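Local structure of cytoplasmic protein (Cryptococcus neoformans var. grubii serotype A, 7LPO) at residues Thr104-Glu109 and Trp147-Gly152; Thr64-Lys69 and Ala156-Leu161; Lys114-Ala119 and Phe240-Gly245; Leu98-Phe103 and Ser268-Gly273. The protein probably hydrolyses steryl beta-glucosides, as a fungal sterylglucosidase of glycoside hydrolase family 5. All blocks are in the same frame, centred on the assembly; numbering follows the deposited sequence.

How the contacts relate
The contacts spread outward from the barrel of a family 5 glycoside hydrolase. Contact 4 joins strand 98-104 to the loop after strand 263-267. That strand runs straight into helix 105-109 of contact 1, their centres about 13 Å apart. Contact 2, centre about 8 Å from that of contact 1, adjoins it where the segment leading into helix 159-163 bonds to loop 147-152. Contact 3, centre about 13 Å from that of contact 1, attaches the turn after helix 105-109 to helix 232-254. Along the chain contact 1 falls within the spans of contacts 2 and 4, contact 3 within that of contact 4; contacts 1 and 3 alternate. Contact 1 touches the other three, linking the probable active-site end to outer helices.

Contact 1 of 4, residues Thr104-Glu109 and Trp147-Gly152; sequences TWESLE and WSRFTG
Glu106 lays its carboxylate against the guanidinium of Arg149, the two planes only 14° apart. The grip is side-on: Arg149 NH2 donates to Glu106 OE1 over 2.6 Å and Arg149 NE to Glu106 OE2 over 2.9 Å. Both hydrogen bonds are nearly straight, and each oxygen is met on its syn lone pair, so the salt bridge holds the carboxylate flat and fixes its rotation. Glu106 arrives fully extended, with CG anti to the backbone N (chi1 172°), whereas the arginine chain bends at chi3 to turn its NE edge toward the acid. The rim of the Phe150 ring closes in beside the pair, its CZ 3.4 Å from Glu106 OE1. A water 2.8 Å from Glu106 OE2, to which it probably donates, also accepts from Arg149 N, tying the same carboxylate to the loop backbone. In this glycoside hydrolase family 5 chain the contact joins the short helix 105-109, which directly follows strand 98-104, to the loop after strand 137-143. Thr104 is the N-cap of that helix, its OG1 accepting from Ser107 N. A second, apolar meeting involves the neighbouring residue: Trp105 CZ3 comes 3.8 Å from Trp147 CH2, the indoles oblique with planes 81° apart. The Trp105 indole is steadied from its other end, where NE1 donates in the ring plane to Glu109 OE1 at 2.8 Å. Trp147 NE1 has its partner in Thr160 OG1, and the ring also packs edge-to-face with Trp212.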
# COMPACT_ATOMS: atom_id res chain seq x y z
N THR A 104 -11.61 2.69 -3.00
CA THR A 104 -11.87 3.19 -1.67
C THR A 104 -13.31 2.92 -1.26
O THR A 104 -14.22 2.85 -2.09
CB THR A 104 -11.58 4.69 -1.55
OG1 THR A 104 -12.48 5.42 -2.39
CG2 THR A 104 -10.11 4.96 -1.94
N TRP A 105 -13.49 2.75 0.05
CA TRP A 105 -14.82 2.70 0.63
C TRP A 105 -15.66 3.90 0.22
O TRP A 105 -16.85 3.77 -0.08
CB TRP A 105 -14.66 2.62 2.15
CG TRP A 105 -15.90 2.45 2.95
CD1 TRP A 105 -17.15 2.18 2.50
CD2 TRP A 105 -15.98 2.53 4.37
NE1 TRP A 105 -18.01 2.09 3.56
CE2 TRP A 105 -17.32 2.31 4.72
CE3 TRP A 105 -15.05 2.76 5.39
CZ2 TRP A 105 -17.75 2.33 6.04
CZ3 TRP A 105 -15.48 2.79 6.69
CH2 TRP A 105 -16.82 2.57 7.01
N GLU A 106 -15.03 5.08 0.16
CA GLU A 106 -15.78 6.28 -0.21
C GLU A 106 -16.40 6.13 -1.59
O GLU A 106 -17.55 6.54 -1.81
CB GLU A 106 -14.88 7.51 -0.19
CG GLU A 106 -15.55 8.77 -0.75
CD GLU A 106 -14.66 10.00 -0.78
OE1 GLU A 106 -15.19 11.09 -1.01
OE2 GLU A 106 -13.43 9.89 -0.56
N SER A 107 -15.64 5.57 -2.54
CA SER A 107 -16.13 5.47 -3.91
C SER A 107 -17.30 4.49 -4.03
O SER A 107 -18.07 4.57 -4.99
CB SER A 107 -15.00 5.05 -4.86
OG SER A 107 -14.59 3.71 -4.63
N LEU A 108 -17.47 3.61 -3.04
CA LEU A 108 -18.55 2.64 -3.05
C LEU A 108 -19.78 3.08 -2.26
O LEU A 108 -20.89 2.61 -2.56
CB LEU A 108 -18.08 1.30 -2.48
CG LEU A 108 -16.99 0.53 -3.22
CD1 LEU A 108 -16.58 -0.70 -2.40
CD2 LEU A 108 -17.44 0.11 -4.60
N GLU A 109 -19.63 3.95 -1.25
CA GLU A 109 -20.74 4.24 -0.34
C GLU A 109 -20.80 5.72 0.04
O GLU A 109 -21.29 6.06 1.12
CB GLU A 109 -20.64 3.37 0.92
CG GLU A 109 -21.94 3.14 1.68
CD GLU A 109 -21.81 2.06 2.77
OE1 GLU A 109 -20.69 1.63 3.09
OE2 GLU A 109 -22.84 1.63 3.32
N TRP A 147 -7.51 7.10 7.54
CA TRP A 147 -8.95 6.91 7.61
C TRP A 147 -9.70 7.41 6.38
O TRP A 147 -10.52 6.66 5.83
CB TRP A 147 -9.57 7.57 8.85
CG TRP A 147 -11.06 7.30 8.94
CD1 TRP A 147 -12.06 8.19 8.72
CD2 TRP A 147 -11.69 6.05 9.23
NE1 TRP A 147 -13.28 7.57 8.86
CE2 TRP A 147 -13.08 6.26 9.17
CE3 TRP A 147 -11.22 4.76 9.52
CZ2 TRP A 147 -14.00 5.24 9.41
CZ3 TRP A 147 -12.13 3.76 9.77
CH2 TRP A 147 -13.51 4.00 9.71
N SER A 148 -9.46 8.65 5.95
CA SER A 148 -10.25 9.23 4.87
C SER A 148 -9.59 10.49 4.34
O SER A 148 -8.73 11.07 4.99
CB SER A 148 -11.67 9.56 5.34
OG SER A 148 -11.64 10.55 6.35
N ARG A 149 -10.04 10.93 3.15
CA ARG A 149 -9.61 12.22 2.63
C ARG A 149 -9.90 13.35 3.61
O ARG A 149 -9.12 14.30 3.74
CB ARG A 149 -10.31 12.54 1.30
CG ARG A 149 -9.97 11.64 0.14
CD ARG A 149 -10.52 12.21 -1.17
NE ARG A 149 -11.99 12.31 -1.19
CZ ARG A 149 -12.67 13.40 -1.55
NH1 ARG A 149 -12.03 14.50 -1.92
NH2 ARG A 149 -13.99 13.38 -1.56
N PHE A 150 -11.04 13.28 4.29
CA PHE A 150 -11.49 14.32 5.21
C PHE A 150 -10.69 14.34 6.50
O PHE A 150 -10.82 15.30 7.26
CB PHE A 150 -12.99 14.11 5.44
CG PHE A 150 -13.71 13.76 4.16
CD1 PHE A 150 -13.92 14.72 3.19
CD2 PHE A 150 -14.08 12.46 3.89
CE1 PHE A 150 -14.51 14.41 2.00
CE2 PHE A 150 -14.67 12.13 2.70
CZ PHE A 150 -14.89 13.11 1.75
N THR A 151 -9.84 13.34 6.73
CA THR A 151 -8.94 13.32 7.88
C THR A 151 -7.48 13.23 7.44
O THR A 151 -6.62 12.84 8.23
CB THR A 151 -9.29 12.19 8.84
OG1 THR A 151 -9.53 10.98 8.13
CG2 THR A 151 -10.54 12.54 9.61
N GLY A 152 -7.19 13.60 6.18
CA GLY A 152 -5.84 13.84 5.72
C GLY A 152 -5.34 12.91 4.63
O GLY A 152 -4.16 13.01 4.26
O HOH W 1 -12.19 9.41 1.88

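Contact 2 of 4, residues Thr64-Lys69 and Ala156-Leu161; sequences TAEAGK and APLWTL
Ala65 CB meets Leu158 CD2 at 3.6 Å, with Leu158 CB a little farther off, at 4.0 Å from Ala65 CB. The small methyl lets the backbones approach closely, Ala65 CA and Leu158 CA being 6.3 Å apart. Next in sequence, Glu66 starts out away from Leu158, but its chain folds back at chi2 (-78°) and brings the carboxyl group over the same methyl, with Glu66 CD 3.6 Å from Leu158 CD2. One leucine branch is therefore held between the methyl of Ala65 and the face of the Glu66 carboxylate; with Leu158 CG anti to the backbone N (chi1 173°) and chi2 68°, CD2 is the branch turned to helix 61-66. The polar end of Glu66 is satisfied elsewhere: OE2 is bonded to the hydroxyls of Tyr162 and Tyr169. Here the C-terminal end of helix 61-66 packs on the entry to helix 159-163. Gly68, at positive phi, ends the first helix in a Schellman motif, with Lys69 N bonded to Thr64 O and Gly68 N to Ala65 O. On the facing segment Pro157 O accepts from both Thr160 N and Thr160 OG1, the latter at 2.8 Å. Phe150 touches both Ala65 and Leu158.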
# COMPACT_ATOMS: atom_id res chain seq x y z
N THR A 64 -19.20 18.67 -2.27
CA THR A 64 -19.60 17.49 -3.03
C THR A 64 -19.81 16.30 -2.11
O THR A 64 -20.74 15.52 -2.31
CB THR A 64 -18.56 17.16 -4.11
OG1 THR A 64 -17.27 17.03 -3.51
CG2 THR A 64 -18.52 18.26 -5.17
N ALA A 65 -18.96 16.15 -1.09
CA ALA A 65 -19.11 15.01 -0.19
C ALA A 65 -20.33 15.18 0.71
O ALA A 65 -21.04 14.21 1.00
CB ALA A 65 -17.83 14.82 0.64
N GLU A 66 -20.59 16.41 1.17
CA GLU A 66 -21.78 16.65 1.98
C GLU A 66 -23.05 16.34 1.19
O GLU A 66 -24.05 15.90 1.77
CB GLU A 66 -21.83 18.09 2.48
CG GLU A 66 -20.76 18.43 3.50
CD GLU A 66 -21.06 17.92 4.89
OE1 GLU A 66 -21.99 17.10 5.05
OE2 GLU A 66 -20.38 18.34 5.84
N ALA A 67 -23.02 16.56 -0.12
CA ALA A 67 -24.15 16.26 -1.00
C ALA A 67 -24.26 14.78 -1.32
O ALA A 67 -25.15 14.39 -2.08
CB ALA A 67 -24.03 17.05 -2.30
N GLY A 68 -23.37 13.95 -0.76
CA GLY A 68 -23.42 12.53 -1.02
C GLY A 68 -22.84 12.10 -2.35
O GLY A 68 -23.07 10.97 -2.77
N LYS A 69 -22.09 12.98 -3.01
CA LYS A 69 -21.52 12.67 -4.31
C LYS A 69 -20.13 12.07 -4.17
O LYS A 69 -19.48 12.15 -3.12
CB LYS A 69 -21.46 13.92 -5.18
CG LYS A 69 -22.84 14.49 -5.49
CD LYS A 69 -22.78 15.90 -6.03
CE LYS A 69 -24.14 16.32 -6.59
NZ LYS A 69 -24.16 17.77 -6.94
N ALA A 156 -12.46 6.39 3.77
CA ALA A 156 -13.84 6.25 4.21
C ALA A 156 -14.71 7.43 3.76
O ALA A 156 -14.21 8.55 3.56
CB ALA A 156 -13.89 6.13 5.72
N PRO A 157 -16.01 7.21 3.58
CA PRO A 157 -16.89 8.31 3.19
C PRO A 157 -17.07 9.31 4.33
O PRO A 157 -16.94 8.99 5.51
CB PRO A 157 -18.22 7.62 2.84
CG PRO A 157 -18.17 6.30 3.53
CD PRO A 157 -16.71 5.91 3.60
N LEU A 158 -17.37 10.55 3.94
CA LEU A 158 -17.46 11.64 4.90
C LEU A 158 -18.45 11.35 6.03
O LEU A 158 -18.26 11.81 7.16
CB LEU A 158 -17.86 12.93 4.18
CG LEU A 158 -18.18 14.16 5.02
CD1 LEU A 158 -16.94 14.69 5.72
CD2 LEU A 158 -18.78 15.23 4.11
N TRP A 159 -19.51 10.59 5.75
CA TRP A 159 -20.50 10.40 6.79
C TRP A 159 -19.97 9.56 7.95
O TRP A 159 -20.60 9.57 9.02
CB TRP A 159 -21.78 9.78 6.22
CG TRP A 159 -21.65 8.47 5.48
CD1 TRP A 159 -21.67 8.29 4.13
CD2 TRP A 159 -21.56 7.16 6.05
NE1 TRP A 159 -21.57 6.96 3.82
CE2 TRP A 159 -21.51 6.24 4.98
CE3 TRP A 159 -21.51 6.67 7.36
CZ2 TRP A 159 -21.40 4.87 5.18
CZ3 TRP A 159 -21.41 5.31 7.56
CH2 TRP A 159 -21.35 4.42 6.47
N THR A 160 -18.84 8.87 7.79
CA THR A 160 -18.29 8.13 8.93
C THR A 160 -17.80 9.08 10.02
O THR A 160 -17.86 8.75 11.21
CB THR A 160 -17.15 7.19 8.51
OG1 THR A 160 -16.08 7.93 7.91
CG2 THR A 160 -17.67 6.13 7.55
N LEU A 161 -17.29 10.25 9.64
CA LEU A 161 -16.89 11.25 10.63
C LEU A 161 -18.08 11.67 11.49
O LEU A 161 -17.99 11.74 12.72
CB LEU A 161 -16.29 12.46 9.94
CG LEU A 161 -14.81 12.40 9.58
CD1 LEU A 161 -14.60 11.37 8.50
CD2 LEU A 161 -14.31 13.76 9.12

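Contact 3 of 4, residues Lys114-Ala119 and Phe240-Gly245; sequences KEYDYA and FIDAVG
Tyr116 meets Ala243 and Asp242 of helix 232-254 by van der Waals contact. Its side chain sets out toward that helix, CG anti to its own carbonyl carbon (chi1 -58°), and the ring meets the helix obliquely: Tyr116 CE1 is 3.7 Å from Ala243 CA and 3.9 Å from Ala243 CB. Farther out, Tyr116 OH rests 3.4 Å from Asp242 CB, the ring and the carboxylate being turned 69° apart. Lys114 CA covers part of one face of the ring, 3.7 Å above its plane. The polar link across the contact runs through a water, which donates to Tyr116 OH at 2.6 Å and, weakly, to Asp242 OD2, bridging hydroxyl and acid where no direct bond joins the two segments. Lys114 NZ stays 5.0 Å from Asp242 OD2, so any attraction between the opposite charges is probably modest. The firmer partner of Asp242 is Arg415 of helix 400-419, which forms a salt bridge with OD1. On the first segment Asp117 sits at the centre of an inverse gamma turn and is the N-cap of helix 118-133, its OD1 bonded to Tyr120 N. The arrangement thus joins a helix-capping turn to the side of a neighbouring helix in the outer helical layer of a TIM-barrel hydrolase.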
# COMPACT_ATOMS: atom_id res chain seq x y z
N LYS A 114 -25.40 2.20 3.21
CA LYS A 114 -26.10 1.22 2.39
C LYS A 114 -26.65 1.79 1.09
O LYS A 114 -27.48 1.15 0.44
CB LYS A 114 -27.22 0.54 3.18
CG LYS A 114 -26.68 -0.48 4.17
CD LYS A 114 -27.71 -0.93 5.18
CE LYS A 114 -27.07 -1.80 6.25
NZ LYS A 114 -28.08 -2.57 7.03
N GLU A 115 -26.18 2.97 0.68
CA GLU A 115 -26.45 3.54 -0.64
C GLU A 115 -25.20 3.31 -1.49
O GLU A 115 -24.31 4.15 -1.54
CB GLU A 115 -26.78 5.02 -0.53
CG GLU A 115 -28.19 5.34 -0.09
CD GLU A 115 -28.49 6.84 -0.16
OE1 GLU A 115 -28.26 7.55 0.86
OE2 GLU A 115 -28.96 7.32 -1.22
N TYR A 116 -25.14 2.16 -2.15
CA TYR A 116 -23.93 1.74 -2.85
C TYR A 116 -23.92 2.28 -4.28
O TYR A 116 -24.93 2.23 -4.99
CB TYR A 116 -23.83 0.21 -2.85
CG TYR A 116 -23.80 -0.39 -1.46
CD1 TYR A 116 -22.73 -0.17 -0.61
CD2 TYR A 116 -24.85 -1.18 -1.01
CE1 TYR A 116 -22.71 -0.72 0.66
CE2 TYR A 116 -24.84 -1.73 0.25
CZ TYR A 116 -23.77 -1.50 1.09
OH TYR A 116 -23.76 -2.04 2.34
N ASP A 117 -22.75 2.77 -4.70
CA ASP A 117 -22.56 3.30 -6.06
C ASP A 117 -22.36 2.11 -6.99
O ASP A 117 -21.23 1.69 -7.29
CB ASP A 117 -21.38 4.26 -6.10
CG ASP A 117 -21.34 5.08 -7.39
OD1 ASP A 117 -21.88 4.62 -8.41
OD2 ASP A 117 -20.76 6.19 -7.38
N TYR A 118 -23.48 1.55 -7.45
CA TYR A 118 -23.42 0.40 -8.34
C TYR A 118 -22.79 0.74 -9.68
O TYR A 118 -22.17 -0.12 -10.31
CB TYR A 118 -24.83 -0.17 -8.53
CG TYR A 118 -25.32 -0.84 -7.28
CD1 TYR A 118 -24.76 -2.04 -6.88
CD2 TYR A 118 -26.31 -0.28 -6.50
CE1 TYR A 118 -25.18 -2.67 -5.73
CE2 TYR A 118 -26.74 -0.91 -5.33
CZ TYR A 118 -26.17 -2.11 -4.96
OH TYR A 118 -26.56 -2.76 -3.83
N ALA A 119 -22.89 2.00 -10.10
CA ALA A 119 -22.27 2.39 -11.36
C ALA A 119 -20.76 2.34 -11.26
O ALA A 119 -20.08 1.90 -12.20
CB ALA A 119 -22.74 3.79 -11.76
N PHE A 240 -18.20 -1.21 6.38
CA PHE A 240 -17.03 -1.36 5.51
C PHE A 240 -17.01 -2.75 4.88
O PHE A 240 -16.77 -2.89 3.67
CB PHE A 240 -15.75 -1.11 6.31
CG PHE A 240 -14.50 -1.54 5.60
CD1 PHE A 240 -14.02 -0.81 4.52
CD2 PHE A 240 -13.81 -2.67 5.99
CE1 PHE A 240 -12.87 -1.21 3.85
CE2 PHE A 240 -12.68 -3.07 5.34
CZ PHE A 240 -12.20 -2.34 4.27
N ILE A 241 -17.25 -3.79 5.68
CA ILE A 241 -17.25 -5.15 5.17
C ILE A 241 -18.41 -5.36 4.20
O ILE A 241 -18.27 -6.05 3.19
CB ILE A 241 -17.30 -6.14 6.35
CG1 ILE A 241 -15.99 -6.02 7.16
CG2 ILE A 241 -17.50 -7.57 5.87
CD1 ILE A 241 -15.97 -6.81 8.46
N ASP A 242 -19.56 -4.75 4.48
CA ASP A 242 -20.69 -4.84 3.55
C ASP A 242 -20.36 -4.16 2.23
O ASP A 242 -20.73 -4.67 1.16
CB ASP A 242 -21.94 -4.19 4.16
CG ASP A 242 -22.66 -5.09 5.14
OD1 ASP A 242 -22.17 -6.21 5.41
OD2 ASP A 242 -23.72 -4.66 5.67
N ALA A 243 -19.70 -3.01 2.27
CA ALA A 243 -19.42 -2.30 1.03
C ALA A 243 -18.45 -3.08 0.16
O ALA A 243 -18.70 -3.27 -1.04
CB ALA A 243 -18.87 -0.90 1.32
N VAL A 244 -17.34 -3.54 0.74
CA VAL A 244 -16.43 -4.40 -0.02
C VAL A 244 -17.16 -5.65 -0.46
O VAL A 244 -17.02 -6.10 -1.61
CB VAL A 244 -15.18 -4.73 0.82
CG1 VAL A 244 -14.23 -5.67 0.02
CG2 VAL A 244 -14.46 -3.46 1.23
N GLY A 245 -17.98 -6.22 0.42
CA GLY A 245 -18.71 -7.42 0.07
C GLY A 245 -19.64 -7.22 -1.11
O GLY A 245 -19.86 -8.15 -1.89
O HOH W 2 -25.38 -4.06 2.68

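Contact 4 of 4, residues Leu98-Phe103 and Ser268-Gly273; sequences LLRYVF and SINEPG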
# COMPACT_ATOMS: atom_id res chain seq x y z
N LEU A 98 1.10 -8.30 -12.94
CA LEU A 98 0.35 -8.17 -11.70
C LEU A 98 -0.09 -6.73 -11.51
O LEU A 98 0.65 -5.79 -11.84
CB LEU A 98 1.20 -8.61 -10.50
CG LEU A 98 0.63 -8.39 -9.09
CD1 LEU A 98 -0.41 -9.44 -8.78
CD2 LEU A 98 1.76 -8.43 -8.07
N LEU A 99 -1.29 -6.56 -10.98
CA LEU A 99 -1.83 -5.26 -10.64
C LEU A 99 -2.48 -5.38 -9.27
O LEU A 99 -3.27 -6.30 -9.06
CB LEU A 99 -2.86 -4.77 -11.66
CG LEU A 99 -2.39 -4.60 -13.10
CD1 LEU A 99 -3.60 -4.41 -14.00
CD2 LEU A 99 -1.44 -3.43 -13.22
N ARG A 100 -2.12 -4.49 -8.35
CA ARG A 100 -2.84 -4.32 -7.10
C ARG A 100 -3.85 -3.21 -7.35
O ARG A 100 -3.46 -2.06 -7.60
CB ARG A 100 -1.89 -3.97 -5.96
CG ARG A 100 -2.58 -3.85 -4.61
CD ARG A 100 -1.55 -3.91 -3.51
NE ARG A 100 -2.10 -3.69 -2.18
CZ ARG A 100 -2.05 -2.54 -1.53
NH1 ARG A 100 -1.51 -1.46 -2.09
NH2 ARG A 100 -2.55 -2.46 -0.30
N TYR A 101 -5.13 -3.56 -7.36
CA TYR A 101 -6.17 -2.64 -7.82
C TYR A 101 -6.73 -1.85 -6.65
O TYR A 101 -7.31 -2.42 -5.73
CB TYR A 101 -7.28 -3.40 -8.55
CG TYR A 101 -8.25 -2.43 -9.17
CD1 TYR A 101 -9.29 -1.89 -8.42
CD2 TYR A 101 -8.10 -2.02 -10.49
CE1 TYR A 101 -10.17 -0.97 -8.98
CE2 TYR A 101 -8.98 -1.10 -11.06
CZ TYR A 101 -10.01 -0.59 -10.30
OH TYR A 101 -10.88 0.33 -10.85
N VAL A 102 -6.61 -0.53 -6.73
CA VAL A 102 -6.95 0.36 -5.63
C VAL A 102 -8.39 0.86 -5.79
O VAL A 102 -8.76 1.39 -6.84
CB VAL A 102 -5.97 1.55 -5.59
CG1 VAL A 102 -6.38 2.54 -4.52
CG2 VAL A 102 -4.55 1.07 -5.37
N PHE A 103 -9.19 0.68 -4.74
CA PHE A 103 -10.51 1.28 -4.64
C PHE A 103 -10.72 1.72 -3.20
O PHE A 103 -10.09 1.21 -2.27
CB PHE A 103 -11.63 0.32 -5.09
CG PHE A 103 -11.84 -0.84 -4.17
CD1 PHE A 103 -11.07 -1.98 -4.29
CD2 PHE A 103 -12.80 -0.79 -3.18
CE1 PHE A 103 -11.25 -3.06 -3.45
CE2 PHE A 103 -12.99 -1.86 -2.33
CZ PHE A 103 -12.21 -3.00 -2.47
N SER A 268 -6.44 -7.29 2.60
CA SER A 268 -7.22 -6.78 3.72
C SER A 268 -7.09 -5.25 3.77
O SER A 268 -6.36 -4.64 2.98
CB SER A 268 -6.79 -7.44 5.02
OG SER A 268 -5.42 -7.27 5.28
N ILE A 269 -7.82 -4.63 4.69
CA ILE A 269 -7.87 -3.18 4.74
C ILE A 269 -6.46 -2.61 4.78
O ILE A 269 -5.62 -3.04 5.58
CB ILE A 269 -8.69 -2.72 5.96
CG1 ILE A 269 -8.76 -1.20 5.99
CG2 ILE A 269 -8.10 -3.25 7.25
CD1 ILE A 269 -9.85 -0.68 6.93
N ASN A 270 -6.21 -1.63 3.94
CA ASN A 270 -4.86 -1.11 3.74
C ASN A 270 -4.37 -0.36 4.98
O ASN A 270 -5.10 0.46 5.55
CB ASN A 270 -4.83 -0.19 2.53
CG ASN A 270 -3.43 0.31 2.22
OD1 ASN A 270 -2.59 -0.45 1.75
ND2 ASN A 270 -3.18 1.59 2.47
N GLU A 271 -3.12 -0.65 5.38
CA GLU A 271 -2.37 0.05 6.43
C GLU A 271 -3.26 0.57 7.55
O GLU A 271 -3.30 1.78 7.82
CB GLU A 271 -1.57 1.19 5.80
CG GLU A 271 -0.54 0.67 4.79
CD GLU A 271 0.46 1.70 4.34
OE1 GLU A 271 0.33 2.89 4.72
OE2 GLU A 271 1.39 1.32 3.58
N PRO A 272 -3.93 -0.32 8.27
CA PRO A 272 -4.93 0.13 9.24
C PRO A 272 -4.32 0.88 10.41
O PRO A 272 -3.26 0.52 10.92
CB PRO A 272 -5.57 -1.18 9.71
CG PRO A 272 -4.51 -2.21 9.46
CD PRO A 272 -3.81 -1.78 8.21
N GLY A 273 -5.01 1.93 10.86
CA GLY A 273 -4.56 2.67 12.02
C GLY A 273 -4.85 1.93 13.32
O GLY A 273 -5.81 1.17 13.43
O HOH W 3 -4.99 -3.34 1.22
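Arg100 reaches from a barrel strand of this family 5 (TIM-barrel) hydrolase to Asn270, in the loop that follows strand 263-267. The two side chains cross at about a right angle, and the guanidinium and amide planes are 48° apart, so the groups meet without lying flat on each other. Arg100 NH2 donates to Asn270 OD1 over 2.9 Å in a moderately bent bond. The oxygen lies close to the guanidinium plane, at its edge, whereas relative to the amide the donor is tilted 29° from the carbonyl plane. Arg100 runs extended from CG to NE, CG anti to the backbone N (chi1 -177°), which carries its charged end clear of the strand toward the loop. That end has several other partners: NE forms a salt bridge with Asp267, and NH1 bonds to Asn42 and forms a salt bridge with Glu521. These partners probably fix the rotation of the guanidinium and so help to place the amide oxygen it binds. Asn270 immediately precedes Glu271; in family 5 enzymes the glutamate of such an Asn-Glu pair after the fourth barrel strand is commonly the acid/base, so Glu271 probably has that role. Consistent with a pocket here, Glu271 OE2 bonds to His452 and to a bound Tris molecule, probably from the crystallisation liquor, and the Asn270 side chain lies about 6 Å from it. Asn270 O accepts from Gln144. A water completes the link, donating to Ser268 O at 2.6 Å and accepting weakly from Arg100 NH2 at 3.0 Å.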